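Local coordinates for protein MYB21 (Trichomonas vaginalis, PDB 3OSG) that binds promoter DNA elements of the ap65-1 gene through its R2R3 Myb domain and probably acts as a transcription factor for RNA polymerase II, at residues E20-A25 and R49-N54; A85-F90 and I97-R102. All coordinates share one frame; numbering follows the deposited sequence.

Contact 1. Residues E20-A25 and R49-N54; sequences EMLKRA and RDRWKN. With nucleotides of chain C; nucleotides of chain B.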
loop_
_atom_site.group_PDB
_atom_site.type_symbol
_atom_site.label_atom_id
_atom_site.label_comp_id
_atom_site.label_asym_id
_atom_site.label_seq_id
_atom_site.Cartn_x
_atom_site.Cartn_y
_atom_site.Cartn_z
ATOM N N GLU A 20 7.777 -1.701 -12.866
ATOM C CA GLU A 20 7.563 -2.432 -14.112
ATOM C C GLU A 20 8.132 -3.846 -14.013
ATOM O O GLU A 20 7.428 -4.825 -14.253
ATOM C CB GLU A 20 8.179 -1.687 -15.294
ATOM C CG GLU A 20 7.253 -0.634 -15.883
ATOM C CD GLU A 20 5.848 -1.166 -16.147
ATOM O OE1 GLU A 20 5.706 -2.178 -16.876
ATOM O OE2 GLU A 20 4.880 -0.566 -15.623
ATOM N N MET A 21 9.409 -3.926 -13.657
ATOM C CA MET A 21 10.059 -5.172 -13.293
ATOM C C MET A 21 9.178 -6.060 -12.401
ATOM O O MET A 21 8.929 -7.224 -12.725
ATOM C CB MET A 21 11.377 -4.851 -12.593
ATOM C CG MET A 21 12.315 -6.018 -12.449
ATOM S SD MET A 21 14.033 -5.483 -12.292
ATOM C CE MET A 21 14.749 -6.974 -11.609
ATOM N N LEU A 22 8.684 -5.506 -11.293
ATOM C CA LEU A 22 7.915 -6.299 -10.330
ATOM C C LEU A 22 6.651 -6.861 -10.959
ATOM O O LEU A 22 6.307 -8.028 -10.752
ATOM C CB LEU A 22 7.552 -5.458 -9.100
ATOM C CG LEU A 22 7.453 -6.161 -7.734
ATOM C CD1 LEU A 22 6.851 -5.252 -6.669
ATOM C CD2 LEU A 22 6.675 -7.441 -7.799
ATOM N N LYS A 23 5.947 -6.023 -11.711
ATOM C CA LYS A 23 4.727 -6.451 -12.394
ATOM C C LYS A 23 5.006 -7.644 -13.321
ATOM O O LYS A 23 4.193 -8.557 -13.427
ATOM C CB LYS A 23 4.128 -5.307 -13.208
ATOM C CG LYS A 23 3.699 -4.091 -12.411
ATOM C CD LYS A 23 3.295 -2.967 -13.364
ATOM C CE LYS A 23 3.138 -1.634 -12.632
ATOM N NZ LYS A 23 3.098 -0.457 -13.559
ATOM N N ARG A 24 6.153 -7.614 -13.992
ATOM C CA ARG A 24 6.566 -8.702 -14.878
ATOM C C ARG A 24 6.845 -9.968 -14.087
ATOM O O ARG A 24 6.377 -11.055 -14.438
ATOM C CB ARG A 24 7.826 -8.316 -15.654
ATOM C CG ARG A 24 7.608 -7.289 -16.740
ATOM C CD ARG A 24 8.905 -6.979 -17.479
ATOM N NE ARG A 24 8.884 -5.629 -18.043
ATOM C CZ ARG A 24 9.571 -4.596 -17.559
ATOM N NH1 ARG A 24 10.360 -4.745 -16.498
ATOM N NH2 ARG A 24 9.477 -3.409 -18.148
ATOM N N ALA A 25 7.613 -9.812 -13.016
ATOM C CA ALA A 25 7.977 -10.925 -12.155
ATOM C C ALA A 25 6.751 -11.622 -11.587
ATOM O O ALA A 25 6.730 -12.842 -11.443
ATOM C CB ALA A 25 8.890 -10.451 -11.043
ATOM N N ARG A 49 6.521 -8.011 -1.890
ATOM C CA ARG A 49 5.145 -8.339 -1.567
ATOM C C ARG A 49 4.367 -7.075 -1.199
ATOM O O ARG A 49 3.253 -6.880 -1.667
ATOM C CB ARG A 49 5.074 -9.353 -0.431
ATOM C CG ARG A 49 3.649 -9.743 -0.060
ATOM C CD ARG A 49 3.611 -10.895 0.956
ATOM N NE ARG A 49 4.244 -10.496 2.203
ATOM C CZ ARG A 49 5.422 -10.940 2.637
ATOM N NH1 ARG A 49 6.100 -11.852 1.946
ATOM N NH2 ARG A 49 5.922 -10.473 3.780
ATOM N N ASP A 50 4.952 -6.221 -0.365
ATOM C CA ASP A 50 4.252 -5.011 0.075
ATOM C C ASP A 50 3.962 -4.078 -1.095
ATOM O O ASP A 50 2.864 -3.536 -1.223
ATOM C CB ASP A 50 5.077 -4.235 1.112
ATOM C CG ASP A 50 5.032 -4.845 2.511
ATOM O OD1 ASP A 50 4.272 -5.807 2.766
ATOM O OD2 ASP A 50 5.773 -4.330 3.380
ATOM N N ARG A 51 4.960 -3.864 -1.939
ATOM C CA ARG A 51 4.794 -2.991 -3.081
ATOM C C ARG A 51 3.674 -3.495 -3.985
ATOM O O ARG A 51 2.801 -2.731 -4.395
ATOM C CB ARG A 51 6.103 -2.859 -3.850
ATOM C CG ARG A 51 6.045 -1.824 -4.974
ATOM C CD ARG A 51 5.715 -0.417 -4.449
ATOM N NE ARG A 51 5.641 0.533 -5.551
ATOM C CZ ARG A 51 5.172 1.770 -5.458
ATOM N NH1 ARG A 51 4.719 2.227 -4.297
ATOM N NH2 ARG A 51 5.162 2.553 -6.537
ATOM N N TRP A 52 3.678 -4.791 -4.278
ATOM C CA TRP A 52 2.625 -5.348 -5.117
ATOM C C TRP A 52 1.245 -5.250 -4.467
ATOM O O TRP A 52 0.305 -4.707 -5.049
ATOM C CB TRP A 52 2.929 -6.796 -5.505
ATOM C CG TRP A 52 1.753 -7.453 -6.172
ATOM C CD1 TRP A 52 0.777 -8.189 -5.570
ATOM C CD2 TRP A 52 1.415 -7.398 -7.561
ATOM N NE1 TRP A 52 -0.145 -8.612 -6.501
ATOM C CE2 TRP A 52 0.226 -8.139 -7.733
ATOM C CE3 TRP A 52 2.006 -6.802 -8.676
ATOM C CZ2 TRP A 52 -0.384 -8.300 -8.980
ATOM C CZ3 TRP A 52 1.403 -6.956 -9.913
ATOM C CH2 TRP A 52 0.214 -7.699 -10.055
ATOM N N LYS A 53 1.136 -5.739 -3.246
ATOM C CA LYS A 53 -0.160 -5.832 -2.588
ATOM C C LYS A 53 -0.817 -4.471 -2.366
ATOM O O LYS A 53 -2.025 -4.333 -2.519
ATOM C CB LYS A 53 -0.017 -6.591 -1.271
ATOM C CG LYS A 53 -1.319 -6.795 -0.496
ATOM C CD LYS A 53 -1.066 -7.599 0.783
ATOM C CE LYS A 53 -2.367 -7.857 1.566
ATOM N NZ LYS A 53 -3.035 -6.578 2.025
ATOM N N ASN A 54 -0.020 -3.465 -2.033
ATOM C CA ASN A 54 -0.565 -2.157 -1.668
ATOM C C ASN A 54 -0.486 -1.109 -2.766
ATOM O O ASN A 54 -1.125 -0.062 -2.669
ATOM C CB ASN A 54 0.143 -1.609 -0.425
ATOM C CG ASN A 54 -0.016 -2.509 0.773
ATOM O OD1 ASN A 54 -1.129 -2.746 1.246
ATOM N ND2 ASN A 54 1.098 -3.031 1.269
ATOM P P DT C 2 4.632 -15.827 1.568
ATOM O OP1 DT C 2 3.687 -16.261 0.521
ATOM O OP2 DT C 2 5.880 -15.133 1.188
ATOM O "O5'" DT C 2 3.842 -14.938 2.638
ATOM C "C5'" DT C 2 2.586 -15.391 3.119
ATOM C "C4'" DT C 2 2.030 -14.413 4.130
ATOM O "O4'" DT C 2 2.761 -14.582 5.370
ATOM C "C3'" DT C 2 2.186 -12.932 3.761
ATOM O "O3'" DT C 2 1.064 -12.199 4.201
ATOM C "C2'" DT C 2 3.361 -12.504 4.624
ATOM C "C1'" DT C 2 2.953 -13.284 5.861
ATOM N N1 DT C 2 3.950 -13.275 6.933
ATOM C C2 DT C 2 3.481 -13.267 8.224
ATOM O O2 DT C 2 2.293 -13.273 8.466
ATOM N N3 DT C 2 4.455 -13.237 9.186
ATOM C C4 DT C 2 5.825 -13.225 8.957
ATOM O O4 DT C 2 6.621 -13.194 9.878
ATOM C C5 DT C 2 6.237 -13.237 7.575
ATOM C C7 DT C 2 7.684 -13.225 7.180
ATOM C C6 DT C 2 5.292 -13.259 6.636
ATOM P P DT B 6 7.050 2.531 -1.616
ATOM O OP1 DT B 6 8.088 2.658 -2.667
ATOM O OP2 DT B 6 5.949 1.550 -1.739
ATOM O "O5'" DT B 6 7.752 2.245 -0.208
ATOM C "C5'" DT B 6 8.887 3.020 0.184
ATOM C "C4'" DT B 6 9.264 2.743 1.633
ATOM O "O4'" DT B 6 8.120 2.954 2.470
ATOM C "C3'" DT B 6 9.736 1.338 2.002
ATOM O "O3'" DT B 6 11.066 1.513 2.456
ATOM C "C2'" DT B 6 8.799 0.854 3.129
ATOM C "C1'" DT B 6 8.279 2.187 3.647
ATOM N N1 DT B 6 6.931 2.211 4.270
ATOM C C2 DT B 6 6.811 2.543 5.596
ATOM O O2 DT B 6 7.768 2.771 6.298
ATOM N N3 DT B 6 5.532 2.578 6.082
ATOM C C4 DT B 6 4.383 2.314 5.383
ATOM O O4 DT B 6 3.295 2.373 5.923
ATOM C C5 DT B 6 4.554 1.962 3.986
ATOM C C7 DT B 6 3.359 1.646 3.117
ATOM C C6 DT B 6 5.810 1.931 3.502
#
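Leu22 meets Arg51 and Trp52 where helix 16-29 and helix 45-56 pack nearly at right angles, their local axes 10.6 Å apart and turned by 86°. Glu20 does not reach across; its part is played along its own helix, where OE2 forms a salt bridge with Lys23 NZ at 2.7 Å, met on the syn side but tilted out of the carboxylate plane. Leu22 is the first of this segment to reach across; it is buried and points at helix 45-56. Its CD1 lies 3.8 Å from Arg51 CB and nearly as close to CG, so that the methyl rests on the aliphatic root of the arginine. The same Leu22 CD1 is 4.4 Å from Trp52 CB. Lys23 adds mainly its backbone: CA stands 4.2 Å from Trp52 CZ3, obliquely to the indole, while the amine runs off toward Glu20. The indole gets there because CG of Trp52 is anti to the backbone N (chi1 170°), which swings the six-membered ring toward helix 16-29; Trp33 meets the same ring at a slant.

Arg51 shows how one side chain can serve both core and DNA. A bend at chi2 (60°) carries its guanidinium away from Leu22, and NH1 donates to OP2 of DT6 of chain B at 2.9 Å, while NH2 forms a salt bridge with Asp19, a second-shell carboxylate that would help fix the group's rotation. Two residues earlier on the helix, Arg49 lays a guanidinium face over C2' of DT2 of chain C. A hydrophobic inner face that Leu56 extends and a DNA-facing outer side are what a Myb helix-turn-helix repeat displays, with helix 45-56 in the place of the recognition helix, as in other Myb domains.

Contact 2. Residues A85-F90 and I97-R102; sequences AIIAKF and IHIKNR. With nucleotides of chain C; nucleotides of chain B.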
loop_
_atom_site.group_PDB
_atom_site.type_symbol
_atom_site.label_atom_id
_atom_site.label_comp_id
_atom_site.label_asym_id
_atom_site.label_seq_id
_atom_site.Cartn_x
_atom_site.Cartn_y
_atom_site.Cartn_z
ATOM N N ALA A 85 -7.482 -3.556 8.878
ATOM C CA ALA A 85 -7.695 -4.621 7.899
ATOM C C ALA A 85 -9.181 -4.974 7.748
ATOM O O ALA A 85 -9.664 -5.218 6.645
ATOM C CB ALA A 85 -6.900 -5.866 8.291
ATOM N N ILE A 86 -9.900 -4.999 8.862
ATOM C CA ILE A 86 -11.346 -5.173 8.814
ATOM C C ILE A 86 -11.991 -4.017 8.078
ATOM O O ILE A 86 -12.774 -4.218 7.153
ATOM C CB ILE A 86 -11.935 -5.253 10.222
ATOM C CG1 ILE A 86 -11.613 -6.623 10.830
ATOM C CG2 ILE A 86 -13.436 -5.017 10.189
ATOM C CD1 ILE A 86 -12.310 -6.899 12.160
ATOM N N ILE A 87 -11.641 -2.803 8.486
ATOM C CA ILE A 87 -12.230 -1.613 7.910
ATOM C C ILE A 87 -11.992 -1.529 6.414
ATOM O O ILE A 87 -12.868 -1.084 5.674
ATOM C CB ILE A 87 -11.701 -0.348 8.603
ATOM C CG1 ILE A 87 -12.223 -0.299 10.034
ATOM C CG2 ILE A 87 -12.151 0.882 7.862
ATOM C CD1 ILE A 87 -11.619 0.777 10.860
ATOM N N ALA A 88 -10.813 -1.962 5.968
ATOM C CA ALA A 88 -10.444 -1.861 4.559
ATOM C C ALA A 88 -11.306 -2.780 3.694
ATOM O O ALA A 88 -11.397 -2.605 2.470
ATOM C CB ALA A 88 -8.973 -2.189 4.373
ATOM N N LYS A 89 -11.925 -3.767 4.330
ATOM C CA LYS A 89 -12.870 -4.630 3.631
ATOM C C LYS A 89 -13.951 -3.783 2.943
ATOM O O LYS A 89 -14.368 -4.078 1.818
ATOM C CB LYS A 89 -13.525 -5.606 4.610
ATOM C CG LYS A 89 -12.621 -6.703 5.154
ATOM C CD LYS A 89 -12.269 -7.702 4.067
ATOM C CE LYS A 89 -11.790 -9.024 4.662
ATOM N NZ LYS A 89 -11.682 -10.081 3.613
ATOM N N PHE A 90 -14.392 -2.723 3.623
ATOM C CA PHE A 90 -15.455 -1.859 3.095
ATOM C C PHE A 90 -14.992 -0.834 2.054
ATOM O O PHE A 90 -15.794 -0.031 1.584
ATOM C CB PHE A 90 -16.193 -1.152 4.236
ATOM C CG PHE A 90 -16.739 -2.094 5.269
ATOM C CD1 PHE A 90 -16.044 -2.341 6.439
ATOM C CD2 PHE A 90 -17.938 -2.753 5.055
ATOM C CE1 PHE A 90 -16.541 -3.223 7.385
ATOM C CE2 PHE A 90 -18.443 -3.635 5.992
ATOM C CZ PHE A 90 -17.747 -3.870 7.160
ATOM N N ILE A 97 -3.147 -0.403 4.720
ATOM C CA ILE A 97 -2.075 0.586 4.677
ATOM C C ILE A 97 -2.679 1.948 4.347
ATOM O O ILE A 97 -2.421 2.930 5.035
ATOM C CB ILE A 97 -1.025 0.257 3.580
ATOM C CG1 ILE A 97 -0.141 -0.925 3.994
ATOM C CG2 ILE A 97 -0.212 1.502 3.215
ATOM C CD1 ILE A 97 0.465 -0.816 5.366
ATOM N N HIS A 98 -3.494 1.989 3.296
ATOM C CA HIS A 98 -4.125 3.235 2.876
ATOM C C HIS A 98 -5.097 3.758 3.931
ATOM O O HIS A 98 -5.128 4.963 4.219
ATOM C CB HIS A 98 -4.836 3.086 1.519
ATOM C CG HIS A 98 -4.013 2.403 0.468
ATOM N ND1 HIS A 98 -2.735 2.804 0.138
ATOM C CD2 HIS A 98 -4.288 1.341 -0.327
ATOM C CE1 HIS A 98 -2.257 2.019 -0.811
ATOM N NE2 HIS A 98 -3.178 1.120 -1.109
ATOM N N ILE A 99 -5.888 2.866 4.507
ATOM C CA ILE A 99 -6.852 3.273 5.525
ATOM C C ILE A 99 -6.177 3.918 6.733
ATOM O O ILE A 99 -6.616 4.975 7.205
ATOM C CB ILE A 99 -7.763 2.090 5.988
ATOM C CG1 ILE A 99 -9.052 2.036 5.166
ATOM C CG2 ILE A 99 -8.144 2.248 7.452
ATOM C CD1 ILE A 99 -8.890 1.659 3.715
ATOM N N LYS A 100 -5.112 3.306 7.246
ATOM C CA LYS A 100 -4.458 3.883 8.421
ATOM C C LYS A 100 -3.689 5.196 8.122
ATOM O O LYS A 100 -3.656 6.092 8.958
ATOM C CB LYS A 100 -3.646 2.854 9.235
ATOM C CG LYS A 100 -2.351 2.324 8.630
ATOM C CD LYS A 100 -1.732 1.273 9.563
ATOM C CE LYS A 100 -0.478 0.658 8.951
ATOM N NZ LYS A 100 0.617 1.674 8.849
ATOM N N ASN A 101 -3.123 5.336 6.923
ATOM C CA ASN A 101 -2.574 6.639 6.522
ATOM C C ASN A 101 -3.664 7.720 6.460
ATOM O O ASN A 101 -3.465 8.861 6.894
ATOM C CB ASN A 101 -1.859 6.553 5.159
ATOM C CG ASN A 101 -0.455 5.957 5.266
ATOM O OD1 ASN A 101 0.207 6.054 6.302
ATOM N ND2 ASN A 101 0.002 5.351 4.188
ATOM N N ARG A 102 -4.812 7.355 5.908
ATOM C CA ARG A 102 -5.897 8.306 5.724
ATOM C C ARG A 102 -6.500 8.752 7.044
ATOM O O ARG A 102 -7.009 9.868 7.137
ATOM C CB ARG A 102 -6.987 7.726 4.833
ATOM C CG ARG A 102 -7.997 8.747 4.391
ATOM C CD ARG A 102 -7.371 9.787 3.492
ATOM N NE ARG A 102 -8.359 10.801 3.147
ATOM C CZ ARG A 102 -8.097 11.917 2.475
ATOM N NH1 ARG A 102 -6.865 12.187 2.072
ATOM N NH2 ARG A 102 -9.075 12.770 2.218
ATOM P P DG C 6 -2.079 0.775 15.253
ATOM O OP1 DG C 6 -2.903 0.942 16.466
ATOM O OP2 DG C 6 -2.458 1.487 14.028
ATOM O "O5'" DG C 6 -0.593 1.096 15.657
ATOM C "C5'" DG C 6 -0.038 0.423 16.778
ATOM C "C4'" DG C 6 1.462 0.640 16.879
ATOM O "O4'" DG C 6 2.172 0.189 15.689
ATOM C "C3'" DG C 6 1.862 2.091 17.093
ATOM O "O3'" DG C 6 2.927 2.042 18.055
ATOM C "C2'" DG C 6 2.293 2.532 15.691
ATOM C "C1'" DG C 6 2.898 1.255 15.100
ATOM N N9 DG C 6 2.701 1.075 13.661
ATOM C C8 DG C 6 1.500 1.122 13.019
ATOM N N7 DG C 6 1.578 0.893 11.741
ATOM C C5 DG C 6 2.926 0.674 11.509
ATOM C C6 DG C 6 3.596 0.384 10.285
ATOM O O6 DG C 6 3.075 0.244 9.159
ATOM N N1 DG C 6 4.973 0.235 10.480
ATOM C C2 DG C 6 5.582 0.356 11.722
ATOM N N2 DG C 6 6.905 0.182 11.783
ATOM N N3 DG C 6 4.954 0.628 12.859
ATOM C C4 DG C 6 3.629 0.771 12.688
ATOM P P DA B 5 1.325 6.532 -0.534
ATOM O OP1 DA B 5 0.899 7.120 -1.805
ATOM O OP2 DA B 5 0.432 5.628 0.222
ATOM O "O5'" DA B 5 2.704 5.767 -0.802
ATOM C "C5'" DA B 5 3.754 6.492 -1.408
ATOM C "C4'" DA B 5 5.083 5.885 -1.031
ATOM O "O4'" DA B 5 5.340 6.152 0.372
ATOM C "C3'" DA B 5 5.162 4.363 -1.173
ATOM O "O3'" DA B 5 6.497 4.026 -1.512
ATOM C "C2'" DA B 5 4.822 3.860 0.224
ATOM C "C1'" DA B 5 5.420 4.948 1.105
ATOM N N9 DA B 5 4.666 5.183 2.336
ATOM C C8 DA B 5 3.307 5.181 2.473
ATOM N N7 DA B 5 2.888 5.426 3.695
ATOM C C5 DA B 5 4.048 5.631 4.405
ATOM C C6 DA B 5 4.277 5.955 5.755
ATOM N N6 DA B 5 3.284 6.125 6.635
ATOM N N1 DA B 5 5.548 6.101 6.161
ATOM C C2 DA B 5 6.531 5.946 5.264
ATOM N N3 DA B 5 6.430 5.635 3.961
ATOM C C4 DA B 5 5.156 5.488 3.586
ATOM P P DC C 5 -4.863 -4.458 11.883
ATOM O OP1 DC C 5 -5.996 -4.576 12.823
ATOM O OP2 DC C 5 -5.087 -4.001 10.501
ATOM O "O5'" DC C 5 -3.686 -3.588 12.512
ATOM C "C5'" DC C 5 -3.235 -3.893 13.801
ATOM C "C4'" DC C 5 -2.061 -3.005 14.098
ATOM O "O4'" DC C 5 -0.951 -3.420 13.264
ATOM C "C3'" DC C 5 -2.287 -1.513 13.815
ATOM O "O3'" DC C 5 -1.921 -0.808 14.995
ATOM C "C2'" DC C 5 -1.337 -1.218 12.656
ATOM C "C1'" DC C 5 -0.240 -2.251 12.917
ATOM N N1 DC C 5 0.597 -2.548 11.729
ATOM C C2 DC C 5 1.973 -2.657 11.869
ATOM O O2 DC C 5 2.441 -2.489 12.992
ATOM N N3 DC C 5 2.731 -2.938 10.774
ATOM C C4 DC C 5 2.145 -3.093 9.584
ATOM N N4 DC C 5 2.901 -3.363 8.522
ATOM C C5 DC C 5 0.736 -2.998 9.423
ATOM C C6 DC C 5 0.011 -2.719 10.509
#
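Ile99 closes this contact, supplying the second helix's side of an apolar seam with Ile87 and Ala88. Before it in sequence, the edge of the His98 ring lies near OP2 of DA5 of chain B, without a bond to it. Ile99 then points into the protein: its CD1 lies 3.9 Å from Ala88 CB, and its CG2 branch is 4.3 Å from Ile87 CG2, one branch for each partner. No hydrogen bond crosses between the segments. The next two residues turn to the bases. In Lys100 a bend at chi4 (67°) brings NZ to DG6 of chain C, where it donates to O6 at 2.9 Å and to N7 at 3.1 Å, a grip on the major-groove edge of guanine. Asn101 reads adenine with both ends of its amide: ND2 donates to N7 of DA5 of chain B at 2.9 Å, and N6 of that base donates to OD1 at a fairly straight 163°. From the other segment, the backbone N of Ala85 holds OP2 of DC5 of chain C. Recognition helix 96-109 thus sits against helix 84-88, with Trp65 and Phe91 also packing on Ile99, and helix 67-80 covers Ile87 through Leu73 and Ile77.

From the N terminus, helix 16-29 is the first to pack, and contact 1 closes when the chain, after helix 33-38, returns to it with helix 45-56. The chain then runs on to helix 67-80, which precedes contact 2, a much shorter closure between helix 84-88 and helix 96-109. The two contacts neither nest nor cross: they follow in series, with centres about 20 Å apart on opposite sides of the chain's centre. They nevertheless touch, as Asn54 of the first lies against Ile97 and makes a weak hydrogen bond through its O to His98 NE2, joining helix 45-56 to helix 96-109 at the DNA.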